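Local coordinates for protein FMN-dependent NADH:quinone oxidoreductase 1 (Bacillus anthracis, PDB 3U7I) that probably reduces quinones and cleaves the azo bond of aromatic azo compounds as a homodimer, using NADH as electron donor and FMN as cofactor, at residues 45-49 and 50-54; 111-114 and 115-118; 165-168 and 169-173. All coordinates share one frame; numbering follows the deposited sequence.

Contact 1: residues 45-49 and 50-54; sequences EQINL and YDDVV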
loop_
_atom_site.group_PDB
_atom_site.type_symbol
_atom_site.label_atom_id
_atom_site.label_comp_id
_atom_site.label_asym_id
_atom_site.label_seq_id
_atom_site.Cartn_x
_atom_site.Cartn_y
_atom_site.Cartn_z
ATOM N N GLU C 45 -17.165 3.824 -17.009
ATOM C CA GLU C 45 -16.026 3.000 -17.391
ATOM C C GLU C 45 -15.525 2.256 -16.162
ATOM O O GLU C 45 -15.800 2.665 -15.033
ATOM C CB GLU C 45 -14.909 3.860 -17.990
ATOM C CG GLU C 45 -15.345 4.638 -19.211
ATOM C CD GLU C 45 -14.245 5.501 -19.778
ATOM O OE1 GLU C 45 -13.101 5.427 -19.269
ATOM O OE2 GLU C 45 -14.527 6.250 -20.741
ATOM N N GLN C 46 -14.804 1.162 -16.382
ATOM C CA GLN C 46 -14.247 0.378 -15.281
ATOM C C GLN C 46 -12.838 -0.105 -15.601
ATOM O O GLN C 46 -12.579 -0.639 -16.684
ATOM C CB GLN C 46 -15.140 -0.826 -14.959
ATOM C CG GLN C 46 -14.551 -1.771 -13.906
ATOM C CD GLN C 46 -15.593 -2.694 -13.310
ATOM O OE1 GLN C 46 -16.788 -2.394 -13.340
ATOM N NE2 GLN C 46 -15.150 -3.826 -12.774
ATOM N N ILE C 47 -11.932 0.080 -14.651
ATOM C CA ILE C 47 -10.588 -0.467 -14.771
ATOM C C ILE C 47 -10.424 -1.557 -13.722
ATOM O O ILE C 47 -10.743 -1.361 -12.549
ATOM C CB ILE C 47 -9.490 0.633 -14.641
ATOM C CG1 ILE C 47 -8.083 0.037 -14.794
ATOM C CG2 ILE C 47 -9.614 1.391 -13.324
ATOM C CD1 ILE C 47 -6.979 1.089 -14.777
ATOM N N ASN C 48 -9.964 -2.721 -14.159
ATOM C CA ASN C 48 -9.765 -3.851 -13.265
ATOM C C ASN C 48 -8.289 -3.956 -12.933
ATOM O O ASN C 48 -7.490 -4.351 -13.780
ATOM C CB ASN C 48 -10.268 -5.140 -13.917
ATOM C CG ASN C 48 -11.784 -5.192 -14.027
ATOM O OD1 ASN C 48 -12.505 -4.734 -13.138
ATOM N ND2 ASN C 48 -12.273 -5.756 -15.122
ATOM N N LEU C 49 -7.931 -3.588 -11.703
ATOM C CA LEU C 49 -6.527 -3.464 -11.314
ATOM C C LEU C 49 -5.779 -4.792 -11.309
ATOM O O LEU C 49 -4.556 -4.803 -11.395
ATOM C CB LEU C 49 -6.382 -2.779 -9.951
ATOM C CG LEU C 49 -7.041 -1.401 -9.823
ATOM C CD1 LEU C 49 -6.670 -0.731 -8.494
ATOM C CD2 LEU C 49 -6.663 -0.515 -10.995
ATOM N N TYR C 50 -6.503 -5.906 -11.221
ATOM C CA TYR C 50 -5.858 -7.222 -11.213
ATOM C C TYR C 50 -6.072 -7.989 -12.520
ATOM O O TYR C 50 -5.827 -9.196 -12.595
ATOM C CB TYR C 50 -6.306 -8.039 -9.991
ATOM C CG TYR C 50 -5.635 -7.564 -8.725
ATOM C CD1 TYR C 50 -6.107 -6.448 -8.027
ATOM C CD2 TYR C 50 -4.499 -8.204 -8.253
ATOM C CE1 TYR C 50 -5.463 -6.005 -6.877
ATOM C CE2 TYR C 50 -3.853 -7.772 -7.125
ATOM C CZ TYR C 50 -4.331 -6.679 -6.435
ATOM O OH TYR C 50 -3.643 -6.286 -5.309
ATOM N N ASP C 51 -6.515 -7.271 -13.552
ATOM C CA ASP C 51 -6.684 -7.861 -14.878
ATOM C C ASP C 51 -6.144 -6.944 -15.976
ATOM O O ASP C 51 -5.422 -7.395 -16.872
ATOM C CB ASP C 51 -8.158 -8.193 -15.141
ATOM C CG ASP C 51 -8.351 -9.087 -16.352
ATOM O OD1 ASP C 51 -7.756 -10.192 -16.389
ATOM O OD2 ASP C 51 -9.093 -8.674 -17.269
ATOM N N ASP C 52 -6.497 -5.663 -15.914
ATOM C CA ASP C 52 -5.971 -4.691 -16.868
ATOM C C ASP C 52 -4.498 -4.432 -16.561
ATOM O O ASP C 52 -4.012 -4.787 -15.481
ATOM C CB ASP C 52 -6.757 -3.372 -16.824
ATOM C CG ASP C 52 -8.221 -3.549 -17.175
ATOM O OD1 ASP C 52 -8.550 -4.460 -17.967
ATOM O OD2 ASP C 52 -9.049 -2.778 -16.653
ATOM N N VAL C 53 -3.787 -3.826 -17.509
ATOM C CA VAL C 53 -2.389 -3.470 -17.295
ATOM C C VAL C 53 -2.318 -2.167 -16.504
ATOM O O VAL C 53 -2.762 -1.117 -16.973
ATOM C CB VAL C 53 -1.619 -3.331 -18.623
ATOM C CG1 VAL C 53 -0.149 -3.033 -18.363
ATOM C CG2 VAL C 53 -1.756 -4.600 -19.441
ATOM N N VAL C 54 -1.788 -2.257 -15.287
ATOM C CA VAL C 54 -1.565 -1.078 -14.449
ATOM C C VAL C 54 -0.086 -1.054 -14.113
ATOM O O VAL C 54 0.356 -1.773 -13.204
ATOM C CB VAL C 54 -2.407 -1.117 -13.153
ATOM C CG1 VAL C 54 -2.115 0.100 -12.285
ATOM C CG2 VAL C 54 -3.910 -1.215 -13.480
HETATM O O HOH W 1 -11.665 -2.947 -17.896
HETATM O O HOH W 2 -10.442 -6.488 -17.319
HETATM O O HOH W 3 -3.072 -6.008 -13.374
#

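Contact 2: residues 111-114 and 115-118; sequences SKLK and DYMD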
loop_
_atom_site.group_PDB
_atom_site.type_symbol
_atom_site.label_atom_id
_atom_site.label_comp_id
_atom_site.label_asym_id
_atom_site.label_seq_id
_atom_site.Cartn_x
_atom_site.Cartn_y
_atom_site.Cartn_z
ATOM N N SER C 111 -1.885 -3.986 -3.117
ATOM C CA SER C 111 -0.680 -3.561 -3.833
ATOM C C SER C 111 -0.987 -2.918 -5.186
ATOM O O SER C 111 -0.379 -1.909 -5.545
ATOM C CB SER C 111 0.286 -4.726 -4.013
ATOM O OG SER C 111 -0.342 -5.802 -4.678
ATOM N N LYS C 112 -1.919 -3.496 -5.942
ATOM C CA LYS C 112 -2.237 -2.933 -7.258
ATOM C C LYS C 112 -2.962 -1.584 -7.162
ATOM O O LYS C 112 -2.892 -0.783 -8.085
ATOM C CB LYS C 112 -2.992 -3.929 -8.159
ATOM C CG LYS C 112 -2.174 -5.148 -8.595
ATOM C CD LYS C 112 -0.829 -4.786 -9.238
ATOM C CE LYS C 112 -0.983 -3.984 -10.540
ATOM N NZ LYS C 112 0.345 -3.769 -11.238
ATOM N N LEU C 113 -3.624 -1.310 -6.037
ATOM C CA LEU C 113 -4.224 0.016 -5.833
ATOM C C LEU C 113 -3.136 1.070 -5.566
ATOM O O LEU C 113 -3.267 2.230 -5.966
ATOM C CB LEU C 113 -5.275 0.003 -4.712
ATOM C CG LEU C 113 -6.085 1.285 -4.510
ATOM C CD1 LEU C 113 -6.660 1.789 -5.831
ATOM C CD2 LEU C 113 -7.201 1.075 -3.487
ATOM N N LYS C 114 -2.059 0.661 -4.899
ATOM C CA LYS C 114 -0.883 1.524 -4.785
ATOM C C LYS C 114 -0.302 1.829 -6.168
ATOM O O LYS C 114 -0.009 2.986 -6.468
ATOM C CB LYS C 114 0.189 0.912 -3.875
ATOM C CG LYS C 114 1.411 1.816 -3.672
ATOM C CD LYS C 114 0.992 3.262 -3.371
ATOM C CE LYS C 114 2.150 4.133 -2.835
ATOM N NZ LYS C 114 3.356 4.167 -3.707
ATOM N N ASP C 115 -0.141 0.805 -7.013
ATOM C CA ASP C 115 0.328 1.019 -8.383
ATOM C C ASP C 115 -0.593 1.991 -9.117
ATOM O O ASP C 115 -0.128 2.843 -9.883
ATOM C CB ASP C 115 0.372 -0.285 -9.176
ATOM C CG ASP C 115 1.489 -1.191 -8.740
ATOM O OD1 ASP C 115 2.454 -0.696 -8.124
ATOM O OD2 ASP C 115 1.408 -2.398 -9.036
ATOM N N TYR C 116 -1.898 1.847 -8.899
ATOM C CA TYR C 116 -2.855 2.745 -9.542
ATOM C C TYR C 116 -2.659 4.178 -9.040
ATOM O O TYR C 116 -2.679 5.125 -9.831
ATOM C CB TYR C 116 -4.301 2.275 -9.323
ATOM C CG TYR C 116 -5.326 3.109 -10.067
ATOM C CD1 TYR C 116 -5.566 2.909 -11.425
ATOM C CD2 TYR C 116 -6.046 4.100 -9.411
ATOM C CE1 TYR C 116 -6.515 3.683 -12.111
ATOM C CE2 TYR C 116 -6.989 4.884 -10.088
ATOM C CZ TYR C 116 -7.220 4.669 -11.424
ATOM O OH TYR C 116 -8.160 5.450 -12.076
HETATM N N MSE C 117 -2.462 4.341 -7.734
HETATM C CA MSE C 117 -2.199 5.671 -7.192
HETATM C C MSE C 117 -0.955 6.244 -7.857
HETATM O O MSE C 117 -0.890 7.439 -8.130
HETATM C CB MSE C 117 -2.019 5.650 -5.664
HETATM C CG MSE C 117 -3.233 5.143 -4.867
HETATM SE SE MSE C 117 -4.853 6.153 -5.213
HETATM C CE MSE C 117 -4.188 7.929 -4.708
ATOM N N ASP C 118 0.024 5.385 -8.131
ATOM C CA ASP C 118 1.282 5.824 -8.745
ATOM C C ASP C 118 1.101 6.289 -10.207
ATOM O O ASP C 118 1.942 7.023 -10.748
ATOM C CB ASP C 118 2.368 4.734 -8.644
ATOM C CG ASP C 118 2.829 4.486 -7.215
ATOM O OD1 ASP C 118 2.628 5.370 -6.340
ATOM O OD2 ASP C 118 3.395 3.391 -6.962
HETATM O O HOH W 4 4.707 2.008 -5.176
#

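Contact 3: residues 165-168 and 169-173; sequences YSHK and YLKAM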
loop_
_atom_site.group_PDB
_atom_site.type_symbol
_atom_site.label_atom_id
_atom_site.label_comp_id
_atom_site.label_asym_id
_atom_site.label_seq_id
_atom_site.Cartn_x
_atom_site.Cartn_y
_atom_site.Cartn_z
ATOM N N TYR C 165 -5.651 1.744 7.579
ATOM C CA TYR C 165 -4.865 2.619 6.712
ATOM C C TYR C 165 -5.334 2.640 5.269
ATOM O O TYR C 165 -5.063 3.594 4.549
ATOM C CB TYR C 165 -3.370 2.311 6.813
ATOM C CG TYR C 165 -2.819 2.702 8.158
ATOM C CD1 TYR C 165 -2.819 4.037 8.560
ATOM C CD2 TYR C 165 -2.326 1.743 9.041
ATOM C CE1 TYR C 165 -2.334 4.410 9.795
ATOM C CE2 TYR C 165 -1.837 2.111 10.283
ATOM C CZ TYR C 165 -1.838 3.447 10.647
ATOM O OH TYR C 165 -1.356 3.821 11.878
ATOM N N SER C 166 -6.042 1.599 4.848
ATOM C CA SER C 166 -6.715 1.634 3.557
ATOM C C SER C 166 -7.553 2.920 3.449
ATOM O O SER C 166 -7.291 3.780 2.597
ATOM C CB SER C 166 -7.609 0.399 3.385
ATOM O OG SER C 166 -8.562 0.292 4.435
ATOM N N HIS C 167 -8.545 3.043 4.339
ATOM C CA HIS C 167 -9.434 4.206 4.403
ATOM C C HIS C 167 -8.693 5.517 4.667
ATOM O O HIS C 167 -8.897 6.501 3.964
ATOM C CB HIS C 167 -10.523 3.987 5.467
ATOM C CG HIS C 167 -11.216 5.242 5.899
ATOM N ND1 HIS C 167 -12.014 5.985 5.055
ATOM C CD2 HIS C 167 -11.229 5.891 7.088
ATOM C CE1 HIS C 167 -12.492 7.031 5.703
ATOM N NE2 HIS C 167 -12.028 6.998 6.941
ATOM N N LYS C 168 -7.839 5.529 5.683
ATOM C CA LYS C 168 -7.100 6.739 6.037
ATOM C C LYS C 168 -6.315 7.275 4.841
ATOM O O LYS C 168 -6.378 8.466 4.520
ATOM C CB LYS C 168 -6.176 6.474 7.235
ATOM C CG LYS C 168 -6.946 6.288 8.529
ATOM C CD LYS C 168 -6.020 6.089 9.716
ATOM C CE LYS C 168 -6.786 6.247 11.028
ATOM N NZ LYS C 168 -5.840 6.307 12.178
ATOM N N TYR C 169 -5.599 6.384 4.167
ATOM C CA TYR C 169 -4.801 6.770 3.015
ATOM C C TYR C 169 -5.675 7.270 1.871
ATOM O O TYR C 169 -5.449 8.363 1.347
ATOM C CB TYR C 169 -3.943 5.601 2.555
ATOM C CG TYR C 169 -3.127 5.876 1.322
ATOM C CD1 TYR C 169 -1.974 6.644 1.390
ATOM C CD2 TYR C 169 -3.504 5.365 0.090
ATOM C CE1 TYR C 169 -1.215 6.894 0.266
ATOM C CE2 TYR C 169 -2.754 5.610 -1.044
ATOM C CZ TYR C 169 -1.608 6.374 -0.956
ATOM O OH TYR C 169 -0.842 6.614 -2.082
ATOM N N LEU C 170 -6.678 6.489 1.480
ATOM C CA LEU C 170 -7.523 6.901 0.352
ATOM C C LEU C 170 -8.211 8.251 0.570
ATOM O O LEU C 170 -8.167 9.107 -0.312
ATOM C CB LEU C 170 -8.538 5.812 -0.025
ATOM C CG LEU C 170 -7.927 4.534 -0.607
ATOM C CD1 LEU C 170 -8.975 3.447 -0.760
ATOM C CD2 LEU C 170 -7.250 4.827 -1.939
ATOM N N LYS C 171 -8.849 8.441 1.729
ATOM C CA LYS C 171 -9.491 9.719 2.037
ATOM C C LYS C 171 -8.488 10.877 1.941
ATOM O O LYS C 171 -8.768 11.921 1.329
ATOM C CB LYS C 171 -10.098 9.697 3.442
ATOM C CG LYS C 171 -11.011 10.891 3.727
ATOM C CD LYS C 171 -11.503 10.883 5.155
ATOM C CE LYS C 171 -12.550 11.956 5.360
ATOM N NZ LYS C 171 -12.850 12.107 6.806
ATOM N N ALA C 172 -7.321 10.677 2.561
ATOM C CA ALA C 172 -6.253 11.682 2.595
ATOM C C ALA C 172 -5.778 12.080 1.199
ATOM O O ALA C 172 -5.720 13.278 0.875
ATOM C CB ALA C 172 -5.067 11.185 3.442
HETATM N N MSE C 173 -5.432 11.076 0.385
HETATM C CA MSE C 173 -4.901 11.322 -0.952
HETATM C C MSE C 173 -5.937 12.034 -1.806
HETATM O O MSE C 173 -5.633 13.021 -2.485
HETATM C CB MSE C 173 -4.481 10.021 -1.626
HETATM C CG MSE C 173 -3.283 9.352 -0.958
HETATM SE SE MSE C 173 -1.705 10.497 -0.829
HETATM C CE MSE C 173 -1.840 11.028 1.032
#

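Contact 1: residues 45-49 and 50-54
D52 folds back over the end of the strand and closes on N48 and I47. Its CB lies 3.3 Å from N48 O and just touches CG1 of I47. With CG beside its own backbone N (chi1 -61°), the carboxylate is turned back along the strand, where OD2 accepts the backbone N-H of N48 at 2.7 Å. The bond is straight, 166° at the hydrogen, although the donor stands well above the carboxylate plane. OD2 also lies 3.5 Å from CG1 of I47 and receives a water held by Q46 O. OD1 takes a second water, shared with N48 ND2 and D51 OD2.

The backbone answers in the other direction: N48 O accepts D52 N at 2.7 Å nearly head-on and D51 N at 3.1 Å from above the carbonyl plane. Away from these polar groups, CG2 of V54 packs on CD2 of L49 (3.8 Å) and on CD1 of I47. OD1 of N48 is held by Q46 NE2 and by N11 of strand 6-11. Residues 48-51 form a type I beta turn, and D52 N adds an i to i+4 (alpha-turn) bond to the same N48 O, at the carboxyl end of an outermost strand of the flavodoxin-like parallel sheet.

Contact 2: residues 111-114 and 115-118
The carboxylate of D118 receives the ammonium of K114 on the syn lone pair of OD1, with NZ 3.0 Å away, and holds it more weakly through OD2. A water bridges K114 NZ and D118 OD2 as well. The carboxylate of D115 is approached differently: K112 NZ comes to the anti side of OD2 at 2.8 Å, 25° out of the plane, while CE of the same lysine lies 3.2 Å from that oxygen. K112 NZ also donates to V54 O, in the loop after strand 43-48. The third flat group, the ring of Y116, points off among L49, I88, F92 and strand 6-11, and it is CB of Y116 that meets CD1 of L113, at 4.2 Å.

Both lysines reach their partners by bending. K112 coils through chi2 and chi3 (-53° and -63°) and returns over D115, one turn along; K114 kinks at chi2 and chi4 to meet D118. These i to i+3 and i to i+4 salt bridges lie on helix 111-120, which follows strand 97-103 in the flavodoxin-like fold and packs against the second subunit. There S111 OG and D115 OD1 bond reciprocally with D115 and S111 of the second subunit, while K114 NZ reaches H105 O and D118 OD1 accepts N106 ND2, both of that subunit.

The selenomethionine M117 sets its CG 3.1 Å from L113 O, the oxygen that also accepts M117 N at 2.9 Å; its selenium end continues toward helix 165-177.

Contact 3: residues 165-168 and 169-173
Y169 meets the carbonyl oxygen of Y165 at two atoms: its N donates to Y165 O at 2.9 Å, and its CB rests 3.0 Å from the same oxygen. Because CG stands anti to the backbone N (chi1 177°), the ring leaves the helix at this point, and one of its faces takes CG of M173, one turn on, 3.4 Å above the plane and offset toward the rim. The phenol OH then bonds to N106 O of the second subunit, so the ring spans from the helix to the neighbouring chain.

K168 contributes mainly through its backbone. Its O accepts A172 N at 3.1 Å, and CB of A172 sits beside that oxygen. The lysine chain runs extended past CG to NZ, which bonds to D162 O at the end of helix 159-162.

H167 lies beside K171. The two side chains run alongside each other in the same direction, with CE1 of the imidazole 4.0 Å from CD of K171, while K171 N donates to H167 O at 3.0 Å nearly head-on. H167 NE2 and K171 NZ stay 5.2 Å apart, a spacing that would probably disfavour a protonated histidine somewhat. ND1 is bonded to Y182 OH, which should limit the ring's rotation; the Y182 ring also meets the imidazole, planes at about 50°.

Helix 165-177 lies in the connection between strands 143-149 and 181-187: H167 and K171 lean on strand 181-187, S166 OG reaches Q148 of strand 143-149, and Y169, L170 and M173 pack against helix 111-120.

Overall arrangement
The contacts follow one another along the chain, at the end of strand 43-48, then on helix 111-120, then on helix 165-177, all within one flavodoxin-like fold. Contact 2 lies between the others, its centre about 11 Å from that of contact 1 and about 13 Å from that of contact 3. V54 O meets K112 NZ on the first side, and L113 and M117 pack on L170, Y169 and M173 on the second. Contacts 1 and 3 do not touch; their centres are about 20 Å apart, on opposite sides of the chain's centre. Helix 111-120 therefore links an outermost strand's loop with the helix beside strand 181-187, and both helices also meet the second subunit of the homodimer.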